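Local coordinates for protein ATP phosphoribosyltransferase regulatory subunit (PDB 3OD1) that is the HisZ regulatory subunit, related to histidyl-tRNA synthetase, probably required with HisG for the first step of histidine biosynthesis and possibly for its feedback control by histidine, at residues H336-S344 and A364-V373; E132-D142 and G298-K306. All coordinates share one frame; numbering follows the deposited sequence.

Two contacts on opposite sides of the chain's centre, about 34 Å apart at their nearest atoms, illustrate how differently buried segments can be joined. Interaction 1 lies far out, in the C-terminal domain, where neighbouring parallel strands are tied by regular backbone hydrogen bonds and mainly apolar side chains pack on both sheet faces. Interaction 2 sits closer to the centre, in the class II synthetase-like domain; there the backbones stay apart and an arginine, a tyrosine, carboxylates and a water span the distance. They share no elements within the chain, yet both reach the second subunit: Gln368 and Asp369 of interaction 1 bond to Asp136 and Ser140, residues of interaction 2, in the partner copy.

Interaction 1 of 2, residues H336-S344 and A364-V373; sequences HEQTCILFS and AVVLQDLAGV
Ala364 sets its CB against Gln338 CG at 3.7 Å, and its carbonyl accepts from Thr339 N with the donor tilted from the carbonyl plane. The Gln338 amide turns elsewhere, to Asp44 of the second subunit. At Val365, CG1 lies anti to the backbone N (chi1 -175°) and meets Ile341 CD1 at 3.7 Å. Val366 is bonded through both backbone polar atoms: its N reaches Thr339 O at 2.7 Å and its O receives Ile341 N. With strand axes 17° apart, this is parallel pairing within a beta-alpha-beta unit of the C-terminal domain, helix 348-359 connecting the two strands. Leu367 faces that helix, with Leu367 CD1 3.7 Å from Phe343 CD2 and also touching Ile341 CG2. On the other face, Gln368 lays CG 3.8 Å from Leu342 CD2; its bent chain brings NE2 back to Asp369 O, in the amide plane, and NE2 also bonds to Asp136 of the second subunit. Asp369 CA stands over a face of the Phe343 ring, 3.8 Å from its centroid, in a CH-pi contact; with Phe343 CG between backbone N and carbonyl carbon (chi1 67°), the ring turns back over the neighbouring strand. Asp369 OD1 accepts from Ala371 N, closing an Asx turn, while OD2 bonds to Ser140 of the second subunit. Leu370 N donates to Phe343 O at 2.9 Å, and Val373 CG2 approaches Leu342 CD2 at 4.3 Å.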
loop_
_atom_site.group_PDB
_atom_site.type_symbol
_atom_site.label_atom_id
_atom_site.label_comp_id
_atom_site.label_asym_id
_atom_site.label_seq_id
_atom_site.Cartn_x
_atom_site.Cartn_y
_atom_site.Cartn_z
ATOM N N HIS B 336 -14.266 6.745 18.409
ATOM C CA HIS B 336 -14.305 5.289 18.382
ATOM C C HIS B 336 -15.732 4.801 18.187
ATOM O O HIS B 336 -16.462 4.595 19.157
ATOM C CB HIS B 336 -13.720 4.700 19.668
ATOM C CG HIS B 336 -12.386 5.265 20.041
ATOM N ND1 HIS B 336 -11.771 4.995 21.244
ATOM C CD2 HIS B 336 -11.548 6.095 19.370
ATOM C CE1 HIS B 336 -10.613 5.628 21.299
ATOM N NE2 HIS B 336 -10.455 6.304 20.174
ATOM N N GLU B 337 -16.121 4.639 16.924
ATOM C CA GLU B 337 -17.434 4.117 16.557
ATOM C C GLU B 337 -17.707 2.804 17.266
ATOM O O GLU B 337 -18.850 2.477 17.586
ATOM C CB GLU B 337 -17.515 3.896 15.041
ATOM C CG GLU B 337 -18.723 3.064 14.576
ATOM C CD GLU B 337 -18.489 1.548 14.625
ATOM O OE1 GLU B 337 -18.059 0.974 13.599
ATOM O OE2 GLU B 337 -18.754 0.923 15.677
ATOM N N GLN B 338 -16.638 2.057 17.505
ATOM C CA GLN B 338 -16.718 0.705 18.044
ATOM C C GLN B 338 -17.531 0.582 19.338
ATOM O O GLN B 338 -17.641 1.534 20.119
ATOM C CB GLN B 338 -15.303 0.153 18.237
ATOM C CG GLN B 338 -14.536 -0.035 16.925
ATOM C CD GLN B 338 -13.366 0.925 16.771
ATOM O OE1 GLN B 338 -13.279 1.939 17.461
ATOM N NE2 GLN B 338 -12.457 0.602 15.860
ATOM N N THR B 339 -18.118 -0.595 19.536
ATOM C CA THR B 339 -18.715 -0.976 20.811
ATOM C C THR B 339 -17.681 -1.763 21.627
ATOM O O THR B 339 -16.833 -2.460 21.058
ATOM C CB THR B 339 -19.947 -1.858 20.600
ATOM O OG1 THR B 339 -20.963 -1.109 19.927
ATOM C CG2 THR B 339 -20.485 -2.326 21.914
ATOM N N CYS B 340 -17.744 -1.644 22.953
ATOM C CA CYS B 340 -16.797 -2.330 23.826
ATOM C C CYS B 340 -17.526 -3.174 24.874
ATOM O O CYS B 340 -18.332 -2.663 25.640
ATOM C CB CYS B 340 -15.879 -1.322 24.521
ATOM S SG CYS B 340 -14.707 -2.063 25.685
ATOM N N ILE B 341 -17.253 -4.475 24.882
ATOM C CA ILE B 341 -17.794 -5.368 25.896
ATOM C C ILE B 341 -16.680 -5.665 26.890
ATOM O O ILE B 341 -15.647 -6.215 26.519
ATOM C CB ILE B 341 -18.306 -6.693 25.281
ATOM C CG1 ILE B 341 -19.472 -6.426 24.323
ATOM C CG2 ILE B 341 -18.720 -7.673 26.379
ATOM C CD1 ILE B 341 -19.800 -7.598 23.406
ATOM N N LEU B 342 -16.874 -5.251 28.132
ATOM C CA LEU B 342 -15.906 -5.520 29.194
ATOM C C LEU B 342 -16.356 -6.761 29.943
ATOM O O LEU B 342 -17.497 -6.836 30.398
ATOM C CB LEU B 342 -15.830 -4.339 30.167
ATOM C CG LEU B 342 -15.326 -3.022 29.574
ATOM C CD1 LEU B 342 -15.698 -1.850 30.471
ATOM C CD2 LEU B 342 -13.812 -3.081 29.334
ATOM N N PHE B 343 -15.478 -7.743 30.070
ATOM C CA PHE B 343 -15.889 -8.961 30.751
ATOM C C PHE B 343 -14.955 -9.365 31.871
ATOM O O PHE B 343 -13.813 -8.928 31.923
ATOM C CB PHE B 343 -16.078 -10.121 29.764
ATOM C CG PHE B 343 -14.804 -10.597 29.116
ATOM C CD1 PHE B 343 -14.125 -11.696 29.615
ATOM C CD2 PHE B 343 -14.303 -9.966 27.993
ATOM C CE1 PHE B 343 -12.958 -12.142 29.011
ATOM C CE2 PHE B 343 -13.129 -10.405 27.388
ATOM C CZ PHE B 343 -12.464 -11.495 27.897
ATOM N N SER B 344 -15.467 -10.181 32.786
ATOM C CA SER B 344 -14.619 -10.869 33.755
ATOM C C SER B 344 -14.660 -12.367 33.478
ATOM O O SER B 344 -15.411 -12.833 32.614
ATOM C CB SER B 344 -15.047 -10.572 35.189
ATOM O OG SER B 344 -16.352 -11.059 35.447
ATOM N N ALA B 364 -18.724 -3.431 14.800
ATOM C CA ALA B 364 -17.366 -3.561 15.294
ATOM C C ALA B 364 -17.404 -3.605 16.816
ATOM O O ALA B 364 -18.021 -2.742 17.451
ATOM C CB ALA B 364 -16.508 -2.391 14.802
ATOM N N VAL B 365 -16.741 -4.609 17.394
ATOM C CA VAL B 365 -16.749 -4.811 18.840
ATOM C C VAL B 365 -15.351 -5.050 19.404
ATOM O O VAL B 365 -14.616 -5.911 18.925
ATOM C CB VAL B 365 -17.642 -6.010 19.244
ATOM C CG1 VAL B 365 -17.731 -6.114 20.759
ATOM C CG2 VAL B 365 -19.035 -5.860 18.662
ATOM N N VAL B 366 -14.990 -4.282 20.424
ATOM C CA VAL B 366 -13.803 -4.581 21.201
ATOM C C VAL B 366 -14.244 -5.444 22.389
ATOM O O VAL B 366 -15.063 -5.019 23.200
ATOM C CB VAL B 366 -13.107 -3.304 21.709
ATOM C CG1 VAL B 366 -12.022 -3.647 22.728
ATOM C CG2 VAL B 366 -12.505 -2.521 20.549
ATOM N N LEU B 367 -13.729 -6.670 22.455
ATOM C CA LEU B 367 -14.047 -7.594 23.544
ATOM C C LEU B 367 -12.863 -7.561 24.506
ATOM O O LEU B 367 -11.761 -7.964 24.149
ATOM C CB LEU B 367 -14.250 -8.998 22.981
ATOM C CG LEU B 367 -14.609 -10.140 23.933
ATOM C CD1 LEU B 367 -15.886 -9.866 24.705
ATOM C CD2 LEU B 367 -14.725 -11.420 23.121
ATOM N N GLN B 368 -13.086 -7.009 25.693
ATOM C CA GLN B 368 -11.992 -6.640 26.579
ATOM C C GLN B 368 -12.132 -7.231 27.989
ATOM O O GLN B 368 -13.099 -6.947 28.722
ATOM C CB GLN B 368 -11.880 -5.118 26.672
ATOM C CG GLN B 368 -10.806 -4.659 27.628
ATOM C CD GLN B 368 -9.416 -5.015 27.134
ATOM O OE1 GLN B 368 -9.024 -4.647 26.027
ATOM N NE2 GLN B 368 -8.665 -5.736 27.950
ATOM N N ASP B 369 -11.158 -8.066 28.346
ATOM C CA ASP B 369 -10.997 -8.574 29.705
ATOM C C ASP B 369 -10.679 -7.423 30.627
ATOM O O ASP B 369 -9.708 -6.687 30.431
ATOM C CB ASP B 369 -9.868 -9.612 29.745
ATOM C CG ASP B 369 -9.786 -10.362 31.075
ATOM O OD1 ASP B 369 -10.101 -9.774 32.140
ATOM O OD2 ASP B 369 -9.378 -11.546 31.046
ATOM N N LEU B 370 -11.512 -7.248 31.643
ATOM C CA LEU B 370 -11.369 -6.105 32.522
ATOM C C LEU B 370 -10.022 -6.154 33.250
ATOM O O LEU B 370 -9.429 -5.120 33.551
ATOM C CB LEU B 370 -12.528 -6.068 33.511
ATOM C CG LEU B 370 -12.562 -4.861 34.432
ATOM C CD1 LEU B 370 -13.104 -3.660 33.676
ATOM C CD2 LEU B 370 -13.428 -5.179 35.642
ATOM N N ALA B 371 -9.537 -7.360 33.523
ATOM C CA ALA B 371 -8.227 -7.511 34.147
ATOM C C ALA B 371 -7.092 -6.915 33.291
ATOM O O ALA B 371 -5.989 -6.687 33.780
ATOM C CB ALA B 371 -7.964 -8.967 34.450
ATOM N N GLY B 372 -7.366 -6.639 32.019
ATOM C CA GLY B 372 -6.345 -6.106 31.125
ATOM C C GLY B 372 -6.369 -4.601 30.919
ATOM O O GLY B 372 -5.536 -4.047 30.190
ATOM N N VAL B 373 -7.315 -3.923 31.564
ATOM C CA VAL B 373 -7.467 -2.487 31.379
ATOM C C VAL B 373 -6.917 -1.741 32.578
ATOM O O VAL B 373 -7.355 -1.974 33.689
ATOM C CB VAL B 373 -8.944 -2.116 31.250
ATOM C CG1 VAL B 373 -9.101 -0.647 30.840
ATOM C CG2 VAL B 373 -9.599 -3.012 30.253
#

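Interaction 2 of 2, residues E132-D142 and G298-K306; sequences ELIGDGTASAD and GRYDELLSK
Ile134 and Leu304 keep their CA atoms 8.7 Å apart, and side chains rather than backbone bonds bridge 132-142 and 298-306. Residues 132-134 close strand 125-134, which, paired antiparallel with 104-113, is consistent with the second strand of class II motif 2. Arg299 makes the largest share of the contact. Bent at chi2, its chain delivers the guanidinium to the start of helix 139-155, where NE meets the syn lone pair of Asp142 OD1 at 2.6 Å in a salt bridge, planes 55° apart. NH2 adds a weak bond to the same oxygen and a firmer one, 2.8 Å and in the carbonyl plane, to Asp136 O; Ala141 CB touches the guanidinium edge. Also at that edge, Asp301 OD1 lies 3.5 Å from Arg299 NH1, extending the salt-bridge network, and is held by Ala313 N. A water joins Leu133 O, Asp136 N and Arg299 NH1. A leucine in place of Arg299 would probably leave Asp142 without its cationic mate and Asp136 O without the guanidinium donors, letting the turn shift. Separately, Asp136 OD1 accepts from Thr138 N and OG1 from one face, in an Asx turn ending on Thr138, the helix N-cap. On the strand, Ile134 CG2 rests 4.0 Å from Leu304 CG. Tyr300 OH donates to Glu132 OE1 at 2.6 Å from above the carboxylate plane, its ring 85° to it, and Thr86 OG1 holds OE2.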
loop_
_atom_site.group_PDB
_atom_site.type_symbol
_atom_site.label_atom_id
_atom_site.label_comp_id
_atom_site.label_asym_id
_atom_site.label_seq_id
_atom_site.Cartn_x
_atom_site.Cartn_y
_atom_site.Cartn_z
ATOM N N GLU B 132 -3.423 4.582 -16.469
ATOM C CA GLU B 132 -2.742 4.749 -17.750
ATOM C C GLU B 132 -3.619 4.072 -18.795
ATOM O O GLU B 132 -4.103 2.955 -18.578
ATOM C CB GLU B 132 -1.366 4.065 -17.738
ATOM C CG GLU B 132 -0.516 4.391 -16.522
ATOM C CD GLU B 132 -0.129 5.858 -16.451
ATOM O OE1 GLU B 132 -0.282 6.580 -17.462
ATOM O OE2 GLU B 132 0.333 6.290 -15.374
ATOM N N LEU B 133 -3.840 4.753 -19.909
ATOM C CA LEU B 133 -4.570 4.189 -21.028
ATOM C C LEU B 133 -3.603 4.193 -22.206
ATOM O O LEU B 133 -3.247 5.243 -22.734
ATOM C CB LEU B 133 -5.831 5.003 -21.325
ATOM C CG LEU B 133 -6.461 4.895 -22.724
ATOM C CD1 LEU B 133 -6.726 3.453 -23.119
ATOM C CD2 LEU B 133 -7.751 5.703 -22.784
ATOM N N ILE B 134 -3.139 3.010 -22.583
ATOM C CA ILE B 134 -1.980 2.908 -23.459
ATOM C C ILE B 134 -2.342 2.282 -24.792
ATOM O O ILE B 134 -2.981 1.240 -24.841
ATOM C CB ILE B 134 -0.869 2.067 -22.817
ATOM C CG1 ILE B 134 -0.428 2.693 -21.492
ATOM C CG2 ILE B 134 0.326 1.948 -23.772
ATOM C CD1 ILE B 134 0.231 1.694 -20.564
ATOM N N GLY B 135 -1.942 2.936 -25.874
ATOM C CA GLY B 135 -2.162 2.391 -27.204
ATOM C C GLY B 135 -3.426 2.866 -27.898
ATOM O O GLY B 135 -3.837 2.278 -28.890
ATOM N N ASP B 136 -4.048 3.918 -27.384
ATOM C CA ASP B 136 -5.253 4.476 -28.010
ATOM C C ASP B 136 -5.040 5.968 -28.206
ATOM O O ASP B 136 -5.002 6.743 -27.246
ATOM C CB ASP B 136 -6.497 4.177 -27.166
ATOM C CG ASP B 136 -7.790 4.713 -27.784
ATOM O OD1 ASP B 136 -7.745 5.559 -28.702
ATOM O OD2 ASP B 136 -8.872 4.274 -27.342
ATOM N N GLY B 137 -4.865 6.362 -29.463
ATOM C CA GLY B 137 -4.536 7.740 -29.784
ATOM C C GLY B 137 -5.707 8.642 -30.119
ATOM O O GLY B 137 -5.498 9.776 -30.558
ATOM N N THR B 138 -6.932 8.165 -29.899
ATOM C CA THR B 138 -8.118 8.926 -30.307
ATOM C C THR B 138 -8.476 10.072 -29.350
ATOM O O THR B 138 -8.077 10.079 -28.184
ATOM C CB THR B 138 -9.358 8.017 -30.440
ATOM O OG1 THR B 138 -9.648 7.419 -29.172
ATOM C CG2 THR B 138 -9.123 6.917 -31.484
ATOM N N ALA B 139 -9.231 11.043 -29.861
ATOM C CA ALA B 139 -9.854 12.058 -29.021
ATOM C C ALA B 139 -10.770 11.392 -27.997
ATOM O O ALA B 139 -10.996 11.927 -26.917
ATOM C CB ALA B 139 -10.643 13.057 -29.880
ATOM N N SER B 140 -11.305 10.223 -28.344
ATOM C CA SER B 140 -12.143 9.457 -27.418
ATOM C C SER B 140 -11.359 9.130 -26.152
ATOM O O SER B 140 -11.871 9.247 -25.036
ATOM C CB SER B 140 -12.636 8.159 -28.075
ATOM O OG SER B 140 -13.515 8.443 -29.148
ATOM N N ALA B 141 -10.106 8.734 -26.343
ATOM C CA ALA B 141 -9.232 8.344 -25.248
ATOM C C ALA B 141 -8.822 9.558 -24.413
ATOM O O ALA B 141 -8.810 9.481 -23.180
ATOM C CB ALA B 141 -8.009 7.633 -25.796
ATOM N N ASP B 142 -8.466 10.660 -25.080
ATOM C CA ASP B 142 -8.181 11.929 -24.393
ATOM C C ASP B 142 -9.340 12.319 -23.464
ATOM O O ASP B 142 -9.140 12.618 -22.291
ATOM C CB ASP B 142 -7.969 13.057 -25.406
ATOM C CG ASP B 142 -6.619 12.987 -26.110
ATOM O OD1 ASP B 142 -5.732 12.227 -25.672
ATOM O OD2 ASP B 142 -6.450 13.725 -27.102
ATOM N N GLY B 298 -2.013 13.730 -18.936
ATOM C CA GLY B 298 -1.881 14.110 -20.326
ATOM C C GLY B 298 -1.129 13.075 -21.137
ATOM O O GLY B 298 -0.690 12.045 -20.610
ATOM N N ARG B 299 -0.972 13.372 -22.423
ATOM C CA ARG B 299 -0.306 12.480 -23.377
ATOM C C ARG B 299 1.195 12.431 -23.218
ATOM O O ARG B 299 1.849 13.460 -23.118
ATOM C CB ARG B 299 -0.602 12.913 -24.805
ATOM C CG ARG B 299 -2.011 12.701 -25.219
ATOM C CD ARG B 299 -2.086 11.642 -26.278
ATOM N NE ARG B 299 -3.430 11.086 -26.307
ATOM C CZ ARG B 299 -3.699 9.791 -26.339
ATOM N NH1 ARG B 299 -2.706 8.908 -26.355
ATOM N NH2 ARG B 299 -4.964 9.383 -26.366
ATOM N N TYR B 300 1.740 11.220 -23.238
ATOM C CA TYR B 300 3.184 11.030 -23.193
ATOM C C TYR B 300 3.586 9.977 -24.246
ATOM O O TYR B 300 3.992 8.869 -23.911
ATOM C CB TYR B 300 3.615 10.640 -21.766
ATOM C CG TYR B 300 2.876 9.440 -21.180
ATOM C CD1 TYR B 300 3.445 8.179 -21.223
ATOM C CD2 TYR B 300 1.616 9.573 -20.588
ATOM C CE1 TYR B 300 2.801 7.070 -20.708
ATOM C CE2 TYR B 300 0.951 8.451 -20.060
ATOM C CZ TYR B 300 1.568 7.200 -20.132
ATOM O OH TYR B 300 0.970 6.057 -19.635
ATOM N N ASP B 301 3.469 10.349 -25.523
ATOM C CA ASP B 301 3.474 9.388 -26.630
ATOM C C ASP B 301 4.832 8.778 -26.993
ATOM O O ASP B 301 4.894 7.918 -27.865
ATOM C CB ASP B 301 2.872 10.009 -27.902
ATOM C CG ASP B 301 1.353 10.139 -27.841
ATOM O OD1 ASP B 301 0.722 9.634 -26.881
ATOM O OD2 ASP B 301 0.786 10.752 -28.770
ATOM N N GLU B 302 5.905 9.211 -26.339
ATOM C CA GLU B 302 7.238 8.689 -26.661
ATOM C C GLU B 302 7.834 7.782 -25.570
ATOM O O GLU B 302 8.907 7.205 -25.744
ATOM C CB GLU B 302 8.199 9.838 -26.986
ATOM C CG GLU B 302 7.765 10.656 -28.201
ATOM C CD GLU B 302 7.530 9.778 -29.426
ATOM O OE1 GLU B 302 8.256 8.769 -29.598
ATOM O OE2 GLU B 302 6.613 10.091 -30.214
ATOM N N LEU B 303 7.144 7.629 -24.453
ATOM C CA LEU B 303 7.701 6.804 -23.378
ATOM C C LEU B 303 7.767 5.319 -23.734
ATOM O O LEU B 303 8.809 4.688 -23.563
ATOM C CB LEU B 303 6.933 6.990 -22.073
ATOM C CG LEU B 303 7.465 6.221 -20.857
ATOM C CD1 LEU B 303 8.867 6.696 -20.468
ATOM C CD2 LEU B 303 6.515 6.380 -19.684
ATOM N N LEU B 304 6.662 4.754 -24.220
ATOM C CA LEU B 304 6.627 3.312 -24.473
ATOM C C LEU B 304 7.700 2.868 -25.465
ATOM O O LEU B 304 8.169 1.723 -25.408
ATOM C CB LEU B 304 5.233 2.842 -24.916
ATOM C CG LEU B 304 4.272 2.412 -23.794
ATOM C CD1 LEU B 304 4.779 1.167 -23.070
ATOM C CD2 LEU B 304 4.047 3.541 -22.797
ATOM N N SER B 305 8.085 3.772 -26.367
ATOM C CA SER B 305 9.152 3.493 -27.328
ATOM C C SER B 305 10.471 3.214 -26.626
ATOM O O SER B 305 11.260 2.397 -27.090
ATOM C CB SER B 305 9.338 4.657 -28.301
ATOM O OG SER B 305 8.219 4.779 -29.156
ATOM N N LYS B 306 10.713 3.906 -25.515
ATOM C CA LYS B 306 11.930 3.693 -24.735
ATOM C C LYS B 306 11.992 2.305 -24.091
ATOM O O LYS B 306 13.060 1.869 -23.670
ATOM C CB LYS B 306 12.090 4.785 -23.677
ATOM C CG LYS B 306 12.337 6.145 -24.285
ATOM C CD LYS B 306 12.355 7.237 -23.252
ATOM C CE LYS B 306 12.440 8.604 -23.928
ATOM N NZ LYS B 306 12.542 9.687 -22.903
HETATM O O HOH W 1 -3.287 5.960 -25.292
#